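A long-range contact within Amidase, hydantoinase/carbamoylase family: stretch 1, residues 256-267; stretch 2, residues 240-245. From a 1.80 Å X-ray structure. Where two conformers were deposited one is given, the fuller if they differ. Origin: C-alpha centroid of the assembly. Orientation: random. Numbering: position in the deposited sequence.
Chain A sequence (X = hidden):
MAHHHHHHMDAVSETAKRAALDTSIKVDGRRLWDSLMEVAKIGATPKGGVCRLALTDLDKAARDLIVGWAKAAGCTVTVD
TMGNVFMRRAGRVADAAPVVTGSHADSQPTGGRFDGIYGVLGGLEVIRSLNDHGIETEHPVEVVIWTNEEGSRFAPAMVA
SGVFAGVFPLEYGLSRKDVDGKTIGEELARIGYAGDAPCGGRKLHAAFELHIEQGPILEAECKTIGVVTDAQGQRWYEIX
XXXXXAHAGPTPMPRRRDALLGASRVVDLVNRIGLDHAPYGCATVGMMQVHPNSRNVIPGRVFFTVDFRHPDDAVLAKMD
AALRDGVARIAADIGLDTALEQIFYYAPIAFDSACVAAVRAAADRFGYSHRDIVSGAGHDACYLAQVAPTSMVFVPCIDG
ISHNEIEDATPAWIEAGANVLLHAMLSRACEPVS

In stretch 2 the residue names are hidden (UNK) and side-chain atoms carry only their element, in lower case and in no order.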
# COMPACT_ATOMS: atom_id res chain seq x y z
N ARG A 256 0.79 -10.24 20.20
CA ARG A 256 0.56 -9.89 18.80
C ARG A 256 1.71 -10.32 17.92
O ARG A 256 2.88 -10.30 18.31
CB ARG A 256 0.37 -8.38 18.66
CG ARG A 256 -0.72 -7.85 19.54
CD ARG A 256 -0.81 -6.35 19.40
NE ARG A 256 -2.01 -5.85 20.05
CZ ARG A 256 -2.61 -4.73 19.71
NH1 ARG A 256 -2.12 -4.00 18.71
NH2 ARG A 256 -3.70 -4.34 20.35
N ARG A 257 1.37 -10.70 16.69
CA ARG A 257 2.36 -11.00 15.66
C ARG A 257 2.08 -10.05 14.51
O ARG A 257 1.40 -10.39 13.54
CB ARG A 257 2.30 -12.48 15.26
CG ARG A 257 2.57 -13.39 16.46
CD ARG A 257 2.97 -14.79 16.06
NE ARG A 257 1.90 -15.54 15.40
CZ ARG A 257 1.99 -16.05 14.18
NH1 ARG A 257 0.96 -16.73 13.67
NH2 ARG A 257 3.09 -15.90 13.45
N ASP A 258 2.59 -8.82 14.67
CA ASP A 258 2.32 -7.69 13.79
C ASP A 258 3.34 -7.67 12.65
O ASP A 258 4.52 -7.38 12.88
CB ASP A 258 2.37 -6.40 14.61
CG ASP A 258 1.87 -5.19 13.84
OD1 ASP A 258 2.17 -5.10 12.63
OD2 ASP A 258 1.18 -4.33 14.46
N ALA A 259 2.88 -7.95 11.43
CA ALA A 259 3.81 -8.02 10.30
C ALA A 259 4.29 -6.63 9.88
O ALA A 259 5.39 -6.51 9.32
CB ALA A 259 3.16 -8.72 9.10
N LEU A 260 3.50 -5.59 10.12
CA LEU A 260 3.99 -4.25 9.80
C LEU A 260 5.00 -3.76 10.82
O LEU A 260 5.94 -3.03 10.48
CB LEU A 260 2.80 -3.28 9.67
CG LEU A 260 3.14 -1.83 9.33
CD1 LEU A 260 3.92 -1.77 8.02
CD2 LEU A 260 1.87 -0.98 9.24
N LEU A 261 4.85 -4.14 12.09
CA LEU A 261 5.89 -3.85 13.05
C LEU A 261 7.21 -4.46 12.60
O LEU A 261 8.26 -3.80 12.64
CB LEU A 261 5.50 -4.38 14.43
CG LEU A 261 6.46 -4.09 15.58
CD1 LEU A 261 6.56 -2.57 15.84
CD2 LEU A 261 6.04 -4.83 16.82
N GLY A 262 7.17 -5.71 12.13
CA GLY A 262 8.37 -6.34 11.61
C GLY A 262 8.91 -5.63 10.39
O GLY A 262 10.10 -5.30 10.32
N ALA A 263 8.05 -5.40 9.40
CA ALA A 263 8.49 -4.73 8.18
C ALA A 263 9.09 -3.36 8.48
O ALA A 263 10.12 -2.98 7.92
CB ALA A 263 7.33 -4.61 7.19
N SER A 264 8.44 -2.61 9.37
CA SER A 264 8.95 -1.29 9.73
C SER A 264 10.33 -1.38 10.38
O SER A 264 11.19 -0.52 10.14
CB SER A 264 7.97 -0.59 10.68
OG SER A 264 6.77 -0.30 10.00
N ARG A 265 10.55 -2.40 11.20
CA ARG A 265 11.87 -2.54 11.78
C ARG A 265 12.91 -2.87 10.72
O ARG A 265 14.08 -2.47 10.85
CB ARG A 265 11.85 -3.60 12.88
CG ARG A 265 11.19 -3.05 14.13
CD ARG A 265 11.03 -4.09 15.23
NE ARG A 265 10.39 -3.48 16.39
CZ ARG A 265 9.86 -4.16 17.40
NH1 ARG A 265 9.90 -5.50 17.40
NH2 ARG A 265 9.29 -3.51 18.41
N VAL A 266 12.51 -3.56 9.65
CA VAL A 266 13.46 -3.84 8.57
C VAL A 266 13.73 -2.59 7.75
O VAL A 266 14.85 -2.39 7.27
CB VAL A 266 12.97 -5.00 7.69
CG1 VAL A 266 13.95 -5.26 6.55
CG2 VAL A 266 12.81 -6.28 8.53
N VAL A 267 12.73 -1.72 7.58
CA VAL A 267 12.99 -0.45 6.90
C VAL A 267 14.10 0.31 7.62
O VAL A 267 15.02 0.84 6.98
CB VAL A 267 11.69 0.39 6.82
CG1 VAL A 267 12.00 1.82 6.36
CG2 VAL A 267 10.69 -0.26 5.86
N UNK A 240 8.31 -11.10 2.26
CA UNK A 240 6.97 -11.11 2.84
C UNK A 240 7.08 -11.61 4.27
O UNK A 240 7.62 -12.70 4.51
o UNK A 240 5.86 -11.44 0.71
c UNK A 240 6.01 -11.98 2.03
c UNK A 240 4.64 -12.03 2.71
N UNK A 241 6.62 -10.80 5.22
CA UNK A 241 6.42 -11.24 6.60
C UNK A 241 4.97 -11.69 6.75
O UNK A 241 4.05 -10.98 6.32
c UNK A 241 6.67 -10.11 7.59
c UNK A 241 9.00 -10.93 8.03
c UNK A 241 8.11 -9.88 7.94
c UNK A 241 8.56 -8.60 8.22
c UNK A 241 10.33 -10.71 8.38
c UNK A 241 9.88 -8.37 8.56
c UNK A 241 10.76 -9.44 8.64
N UNK A 242 4.76 -12.82 7.41
CA UNK A 242 3.41 -13.25 7.76
C UNK A 242 3.30 -13.36 9.28
O UNK A 242 4.09 -14.06 9.92
c UNK A 242 1.61 -14.95 7.42
o UNK A 242 3.22 -14.46 5.68
c UNK A 242 3.06 -14.58 7.10
N UNK A 243 2.34 -12.63 9.85
CA UNK A 243 2.02 -12.75 11.26
C UNK A 243 0.59 -13.24 11.40
O UNK A 243 0.20 -14.22 10.78
N UNK A 244 -0.22 -12.55 12.20
CA UNK A 244 -1.62 -12.93 12.33
C UNK A 244 -2.46 -11.68 12.47
O UNK A 244 -2.29 -10.93 13.43
c UNK A 244 -3.50 -15.22 14.87
o UNK A 244 -3.08 -15.00 16.01
c UNK A 244 -3.29 -14.21 13.75
n UNK A 244 -4.15 -16.33 14.56
c UNK A 244 -1.83 -13.85 13.54
N UNK A 245 -3.37 -11.45 11.52
CA UNK A 245 -4.28 -10.33 11.69
C UNK A 245 -5.18 -10.59 12.89
O UNK A 245 -5.57 -11.72 13.19
o UNK A 245 -5.75 -12.96 8.26
c UNK A 245 -5.90 -11.27 9.92
c UNK A 245 -5.10 -10.09 10.42
c UNK A 245 -5.11 -12.16 8.99
o UNK A 245 -3.87 -12.08 8.97
O HOH W 1 2.33 -16.77 11.24
O HOH W 2 -1.38 -10.60 16.12

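Position 240 carries three side-chain atoms. One carbon is bonded to the main chain and bears one oxygen and one further carbon. A branched group of this composition is threonine. Thr240 lies on the strand and its side chain makes no contact with stretch 1.

Position 241 has seven side-chain carbons: one carbon, then a six-membered ring. No oxygen sits on the ring, which excludes tyrosine. The CA-to-CB bond points toward the helix, and the ring lies beside 262, 263 and 266 of stretch 1. The residue is phenylalanine. Phe241 CE2 is 3.4 Å from Gly262 C and 3.6 Å from Val266 CG2. Phe241 CD2 is 3.4 Å from Ala263 N. Val266 CG2 and Ala263 N meet the edge of the ring. An ideal CB built on Gly262 would lie only 3.2 Å from Phe241 CD2, so the bare glycine gives the ring room. Nearer the start of the helix, Ala259 CB packs 4.1 Å from Phe241 CB and 3.7 Å from Phe241 O.

Position 242 again shows one carbon carrying one oxygen and one carbon. Its CA-to-CB bond points away from stretch 1. This is a second threonine. The contact of Thr242 is made by its backbone: Thr242 O is 4.1 Å from Arg257 NH2.

Position 243 has no side-chain atoms, so it is glycine. Its CA comes within 3.3 Å of Arg257 O in a CA-H...O contact. Gly243 CA also lies over one face of the Arg257 guanidinium. An ideal CB here would fall 2.0 Å from Arg257 O, a clash. The close approach therefore depends on the missing side chain. The CA atoms of Arg257 and Gly243 are 4.7 Å apart.

Position 244 has three carbons in an extended chain, the third carrying one oxygen and one nitrogen. CB is 4.0 Å from Arg257 NH1. The terminal amide identifies glutamine. The main link of Gln244 is through the backbone: Gln244 N donates to Arg257 O at 3.0 Å, with a nearly straight angle of 162°.

Position 245 has three carbons, the third carrying two oxygens. That carboxylate makes it glutamate. The CA-to-CB bond of Glu245 points away from stretch 1, and its side chain makes no contact there.

The contact has two parts. At one end, Phe241 fills the space beside the helix and packs against small or apolar residues. At the other, Arg257 holds the loop through the single direct hydrogen bond between the stretches. Water 2 supports this link: it accepts from Arg257 N at 2.8 Å and donates to Gln244 O at 2.9 Å. Water 1 accepts from Arg257 NH2 at 2.5 Å. Asp258 caps the helix right after Arg257, and its OD1 accepts from Leu261 N at 2.9 Å. Helix and strand run at 145° to each other, closer to antiparallel than parallel, and their axes approach to 8.0 Å.

Stretch 2 (240-245) TFTGQE
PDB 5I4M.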